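Local coordinates for putative uncharacterized protein (Mycobacterium avium, PDB 2Z6V), which is of unknown function but, as a sulfotransferase family member named STF9, probably transfers a sulfuryl group to an acceptor substrate, at residues A103-P108 / R232-L237. Numbering follows the deposited sequence.
Sequences APVERP and RYLQVL
Gln235 reaches from helix 224-238 to the loop before strand 109-113 and gives its side-chain amide to the backbone of Ala103. Gln235 NE2 lies 2.8 Å from Ala103 O, and the N-H···O angle of 169° makes the bond nearly straight. On the donor side the acceptor sits almost in the Gln235 amide plane; on the acceptor side the donor is tilted 34° from the carbonyl plane of Ala103. The glutamine chain runs extended beyond CG (chi2 170°), which carries the amide clear of the helix and toward the loop. Its first torsion sets CG beside the backbone N, and there Gln235 CG lies 3.7 Å from Val105 CG2, the two side chains meeting at a slant. Val105 CG2, anti to its own carbonyl carbon, also comes to 4.3 Å from Leu234 CB, a looser apolar touch. Trp245 meets both Val105 and Leu234, so the contact ties the loop and the helix to strand 244-248, the neighbour of strand 109-113 in the parallel sheet. Because NE2 also makes a weak hydrogen bond to Leu101 O, the buried amide links two loop carbonyls; the opposite rotation would turn OE1 toward these oxygens and is probably disfavoured.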
# COMPACT_ATOMS: atom_id res chain seq x y z
N ALA A 103 15.52 19.27 -2.02
CA ALA A 103 16.25 18.12 -1.47
C ALA A 103 15.78 16.88 -2.21
O ALA A 103 14.59 16.59 -2.26
CB ALA A 103 15.98 17.98 0.01
N PRO A 104 16.72 16.13 -2.80
CA PRO A 104 16.39 14.92 -3.54
C PRO A 104 15.99 13.72 -2.69
O PRO A 104 16.24 13.68 -1.48
CB PRO A 104 17.67 14.65 -4.31
CG PRO A 104 18.71 15.01 -3.31
CD PRO A 104 18.18 16.33 -2.76
N VAL A 105 15.34 12.76 -3.34
CA VAL A 105 14.94 11.50 -2.72
C VAL A 105 15.77 10.50 -3.53
O VAL A 105 15.33 10.03 -4.58
CB VAL A 105 13.43 11.20 -2.91
CG1 VAL A 105 13.09 9.81 -2.36
CG2 VAL A 105 12.61 12.28 -2.23
N GLU A 106 16.96 10.19 -3.04
CA GLU A 106 17.86 9.30 -3.77
C GLU A 106 17.86 7.81 -3.47
O GLU A 106 17.85 7.38 -2.32
CB GLU A 106 19.30 9.82 -3.67
CG GLU A 106 19.47 11.22 -4.25
CD GLU A 106 20.89 11.73 -4.18
OE1 GLU A 106 21.49 11.69 -3.08
OE2 GLU A 106 21.42 12.18 -5.23
N ARG A 107 17.88 7.04 -4.55
CA ARG A 107 17.94 5.59 -4.50
C ARG A 107 17.04 4.96 -3.45
O ARG A 107 17.50 4.17 -2.62
CB ARG A 107 19.39 5.17 -4.28
CG ARG A 107 20.32 5.68 -5.36
CD ARG A 107 21.77 5.38 -5.06
NE ARG A 107 22.62 5.72 -6.19
CZ ARG A 107 23.95 5.67 -6.17
NH1 ARG A 107 24.65 6.00 -7.26
NH2 ARG A 107 24.59 5.29 -5.07
N PRO A 108 15.75 5.30 -3.47
CA PRO A 108 14.83 4.73 -2.49
C PRO A 108 14.73 3.21 -2.65
O PRO A 108 14.71 2.69 -3.76
CB PRO A 108 13.51 5.43 -2.81
CG PRO A 108 13.61 5.66 -4.29
CD PRO A 108 15.03 6.16 -4.43
N ARG A 232 7.00 14.52 -3.56
CA ARG A 232 6.82 15.76 -2.80
C ARG A 232 6.48 15.42 -1.35
O ARG A 232 6.99 16.04 -0.41
CB ARG A 232 5.69 16.61 -3.41
CG ARG A 232 6.05 17.31 -4.71
CD ARG A 232 4.91 18.21 -5.16
NE ARG A 232 4.21 17.64 -6.31
CZ ARG A 232 2.91 17.41 -6.34
NH1 ARG A 232 2.16 17.69 -5.29
NH2 ARG A 232 2.35 16.89 -7.42
N TYR A 233 5.61 14.42 -1.18
CA TYR A 233 5.20 13.97 0.14
C TYR A 233 6.45 13.54 0.90
O TYR A 233 6.68 13.97 2.03
CB TYR A 233 4.27 12.77 -0.01
CG TYR A 233 3.29 12.58 1.12
CD1 TYR A 233 1.97 13.05 1.00
CD2 TYR A 233 3.64 11.89 2.28
CE1 TYR A 233 1.02 12.82 2.01
CE2 TYR A 233 2.70 11.65 3.29
CZ TYR A 233 1.39 12.11 3.15
OH TYR A 233 0.45 11.87 4.12
N LEU A 234 7.26 12.68 0.28
CA LEU A 234 8.47 12.20 0.93
C LEU A 234 9.45 13.34 1.22
O LEU A 234 10.14 13.32 2.23
CB LEU A 234 9.14 11.12 0.08
CG LEU A 234 8.27 9.87 -0.11
CD1 LEU A 234 8.98 8.88 -1.00
CD2 LEU A 234 7.98 9.24 1.25
N GLN A 235 9.49 14.34 0.35
CA GLN A 235 10.39 15.47 0.58
C GLN A 235 9.96 16.28 1.80
O GLN A 235 10.79 16.89 2.48
CB GLN A 235 10.47 16.36 -0.67
CG GLN A 235 11.21 15.70 -1.82
CD GLN A 235 11.07 16.47 -3.11
OE1 GLN A 235 9.96 16.69 -3.59
NE2 GLN A 235 12.20 16.89 -3.68
N VAL A 236 8.66 16.28 2.09
CA VAL A 236 8.15 16.99 3.25
C VAL A 236 8.51 16.23 4.53
O VAL A 236 8.87 16.83 5.55
CB VAL A 236 6.61 17.16 3.19
CG1 VAL A 236 6.10 17.74 4.51
CG2 VAL A 236 6.23 18.06 2.02
N LEU A 237 8.41 14.91 4.48
CA LEU A 237 8.74 14.11 5.65
C LEU A 237 10.26 14.12 5.91
O LEU A 237 10.69 14.09 7.07
CB LEU A 237 8.23 12.68 5.47
CG LEU A 237 6.70 12.51 5.37
CD1 LEU A 237 6.36 11.04 5.07
CD2 LEU A 237 6.02 12.95 6.67